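Local coordinates for protein (sliding clamp) (Enterobacteria phage RB69, PDB 1B77), which probably encircles DNA as a ring of three subunits and tethers the phage DNA polymerase to its template as a processivity factor, at residues D51-D56 with S98-P103. Residues are numbered along the deposited sequence; the frame is centred on the assembly and turned at random.
Sequences DVALYD and STIVFP
Ala53 meets Ile100 where the short strand 52-54, antiparallel partner of strand 21-23, is flanked by the loop that leads from strand 88-92 toward strand 114-118, all within the N-terminal part of the processivity-factor fold. No hydrogen bond joins the two segments, so van der Waals packing carries the contact. Ala53 turns its methyl toward the loop, and its CB touches Ile100 CD1 at 3.5 Å. Ile100 reaches it with an extended end: CD1 lies anti to CA (chi2 170°). The backbone of Ala53 is itself hydrogen-bonded to Ala95, which ties the strand to the chain just before segment 98-103. Leu54 CB points away from the loop, its side chain packing on Leu23 and Ile81, and the residue offers the loop its carbonyl instead; Leu54 O lies 3.8 Å from Ile100 CG2. That same methyl sits 3.9 Å from Tyr55 CA and approaches the Tyr55 ring obliquely, 4.0 Å from CD1. At Tyr55, CG stands anti to the backbone N (chi1 -172°), and although CB does not point at the loop, the ring beyond it reaches Thr99; the two side chains cross at about a right angle. The ring presents an edge to Thr99 O, which lies near the ring plane, 3.4 Å from CE1 and 3.5 Å from CD1; the partial positive charge of the edge hydrogens may suit this carbonyl. Thr99 OG1, hydrogen-bonded to Asp96 O, is 3.7 Å from Tyr55 CD1.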
ATOM      1  N   ASP A  51      21.964  26.878  14.181  1.00 29.72           N
ATOM      2  CA  ASP A  51      21.166  26.122  15.131  1.00 29.31           C
ATOM      3  C   ASP A  51      19.685  26.371  14.883  1.00 28.81           C
ATOM      4  O   ASP A  51      19.254  27.511  14.678  1.00 28.63           O
ATOM      5  CB  ASP A  51      21.542  26.510  16.560  1.00 29.92           C
ATOM      6  CG  ASP A  51      23.039  26.470  16.784  1.00 30.59           C
ATOM      7  OD1 ASP A  51      23.557  25.386  17.134  1.00 30.29           O
ATOM      8  OD2 ASP A  51      23.700  27.520  16.582  1.00 31.17           O
ATOM      9  N   VAL A  52      18.906  25.297  14.880  1.00 27.91           N
ATOM     10  CA  VAL A  52      17.479  25.427  14.635  1.00 27.02           C
ATOM     11  C   VAL A  52      16.735  24.184  15.096  1.00 26.47           C
ATOM     12  O   VAL A  52      17.213  23.060  14.943  1.00 26.10           O
ATOM     13  CB  VAL A  52      17.202  25.674  13.124  1.00 27.14           C
ATOM     14  CG1 VAL A  52      17.599  24.444  12.317  1.00 26.85           C
ATOM     15  CG2 VAL A  52      15.726  26.051  12.902  1.00 26.81           C
ATOM     16  N   ALA A  53      15.564  24.404  15.675  1.00 25.80           N
ATOM     17  CA  ALA A  53      14.743  23.319  16.159  1.00 25.19           C
ATOM     18  C   ALA A  53      13.666  23.001  15.133  1.00 24.66           C
ATOM     19  O   ALA A  53      13.052  23.900  14.561  1.00 25.24           O
ATOM     20  CB  ALA A  53      14.103  23.700  17.490  1.00 25.30           C
ATOM     21  N   LEU A  54      13.440  21.716  14.906  1.00 23.67           N
ATOM     22  CA  LEU A  54      12.422  21.262  13.968  1.00 22.87           C
ATOM     23  C   LEU A  54      11.344  20.495  14.738  1.00 22.46           C
ATOM     24  O   LEU A  54      11.647  19.546  15.460  1.00 22.36           O
ATOM     25  CB  LEU A  54      13.057  20.368  12.907  1.00 22.21           C
ATOM     26  CG  LEU A  54      13.934  21.105  11.895  1.00 22.27           C
ATOM     27  CD1 LEU A  54      14.815  20.105  11.147  1.00 22.26           C
ATOM     28  CD2 LEU A  54      13.052  21.885  10.938  1.00 21.72           C
ATOM     29  N   TYR A  55      10.095  20.925  14.586  1.00 21.93           N
ATOM     30  CA  TYR A  55       8.954  20.303  15.259  1.00 21.90           C
ATOM     31  C   TYR A  55       8.556  18.993  14.575  1.00 21.71           C
ATOM     32  O   TYR A  55       8.215  18.019  15.243  1.00 21.67           O
ATOM     33  CB  TYR A  55       7.756  21.255  15.230  1.00 22.59           C
ATOM     34  CG  TYR A  55       6.571  20.806  16.059  1.00 23.05           C
ATOM     35  CD1 TYR A  55       6.619  20.829  17.449  1.00 23.40           C
ATOM     36  CD2 TYR A  55       5.403  20.346  15.448  1.00 23.46           C
ATOM     37  CE1 TYR A  55       5.530  20.410  18.220  1.00 24.10           C
ATOM     38  CE2 TYR A  55       4.305  19.922  16.206  1.00 24.07           C
ATOM     39  CZ  TYR A  55       4.376  19.958  17.589  1.00 24.40           C
ATOM     40  OH  TYR A  55       3.289  19.572  18.340  1.00 25.20           O
ATOM     41  N   ASP A  56       8.598  18.983  13.245  1.00 21.17           N
ATOM     42  CA  ASP A  56       8.220  17.807  12.460  1.00 21.44           C
ATOM     43  C   ASP A  56       9.348  17.427  11.508  1.00 21.51           C
ATOM     44  O   ASP A  56       9.281  17.692  10.307  1.00 21.16           O
ATOM     45  CB  ASP A  56       6.952  18.100  11.652  1.00 21.39           C
ATOM     46  CG  ASP A  56       6.337  16.843  11.043  1.00 21.79           C
ATOM     47  OD1 ASP A  56       7.043  15.815  10.894  1.00 21.17           O
ATOM     48  OD2 ASP A  56       5.136  16.897  10.700  1.00 22.16           O
ATOM     49  N   SER A  98      11.077  25.324  23.151  1.00 24.81           N
ATOM     50  CA  SER A  98      10.187  24.803  24.180  1.00 24.63           C
ATOM     51  C   SER A  98       9.141  23.809  23.710  1.00 24.59           C
ATOM     52  O   SER A  98       8.522  23.149  24.542  1.00 24.75           O
ATOM     53  CB  SER A  98       9.492  25.949  24.938  1.00 24.43           C
ATOM     54  OG  SER A  98       8.474  26.580  24.172  1.00 23.96           O
ATOM     55  N   THR A  99       8.947  23.685  22.395  1.00 24.51           N
ATOM     56  CA  THR A  99       7.934  22.764  21.863  1.00 24.30           C
ATOM     57  C   THR A  99       8.441  21.400  21.414  1.00 24.30           C
ATOM     58  O   THR A  99       7.695  20.632  20.802  1.00 24.42           O
ATOM     59  CB  THR A  99       7.155  23.368  20.666  1.00 24.21           C
ATOM     60  OG1 THR A  99       8.042  23.545  19.557  1.00 23.78           O
ATOM     61  CG2 THR A  99       6.533  24.704  21.054  1.00 23.96           C
ATOM     62  N   ILE A 100       9.704  21.104  21.694  1.00 24.28           N
ATOM     63  CA  ILE A 100      10.275  19.805  21.349  1.00 24.38           C
ATOM     64  C   ILE A 100      11.143  19.358  22.510  1.00 24.79           C
ATOM     65  O   ILE A 100      11.591  20.188  23.298  1.00 24.59           O
ATOM     66  CB  ILE A 100      11.166  19.870  20.103  1.00 24.07           C
ATOM     67  CG1 ILE A 100      12.346  20.803  20.359  1.00 23.80           C
ATOM     68  CG2 ILE A 100      10.351  20.321  18.912  1.00 23.85           C
ATOM     69  CD1 ILE A 100      13.399  20.753  19.280  1.00 23.86           C
ATOM     70  N   VAL A 101      11.373  18.053  22.624  1.00 25.10           N
ATOM     71  CA  VAL A 101      12.215  17.533  23.695  1.00 25.71           C
ATOM     72  C   VAL A 101      13.546  17.150  23.072  1.00 26.37           C
ATOM     73  O   VAL A 101      13.575  16.512  22.018  1.00 26.27           O
ATOM     74  CB  VAL A 101      11.574  16.301  24.365  1.00 25.72           C
ATOM     75  CG1 VAL A 101      12.544  15.680  25.366  1.00 25.50           C
ATOM     76  CG2 VAL A 101      10.302  16.715  25.067  1.00 25.35           C
ATOM     77  N   PHE A 102      14.645  17.534  23.712  1.00 27.18           N
ATOM     78  CA  PHE A 102      15.962  17.246  23.161  1.00 28.32           C
ATOM     79  C   PHE A 102      17.051  17.121  24.222  1.00 29.63           C
ATOM     80  O   PHE A 102      16.936  17.677  25.313  1.00 29.97           O
ATOM     81  CB  PHE A 102      16.345  18.354  22.176  1.00 27.71           C
ATOM     82  CG  PHE A 102      16.485  19.717  22.821  1.00 27.43           C
ATOM     83  CD1 PHE A 102      17.695  20.117  23.390  1.00 26.86           C
ATOM     84  CD2 PHE A 102      15.403  20.594  22.872  1.00 26.64           C
ATOM     85  CE1 PHE A 102      17.824  21.368  23.999  1.00 26.56           C
ATOM     86  CE2 PHE A 102      15.522  21.839  23.478  1.00 26.41           C
ATOM     87  CZ  PHE A 102      16.732  22.231  24.041  1.00 26.24           C
ATOM     88  N   PRO A 103      18.128  16.388  23.910  1.00 30.75           N
ATOM     89  CA  PRO A 103      19.264  16.181  24.814  1.00 31.98           C
ATOM     90  C   PRO A 103      20.065  17.485  24.895  1.00 33.37           C
ATOM     91  O   PRO A 103      20.413  18.058  23.859  1.00 33.33           O
ATOM     92  CB  PRO A 103      20.067  15.084  24.114  1.00 31.53           C
ATOM     93  CG  PRO A 103      19.049  14.376  23.266  1.00 31.60           C
ATOM     94  CD  PRO A 103      18.258  15.525  22.722  1.00 30.93           C
TER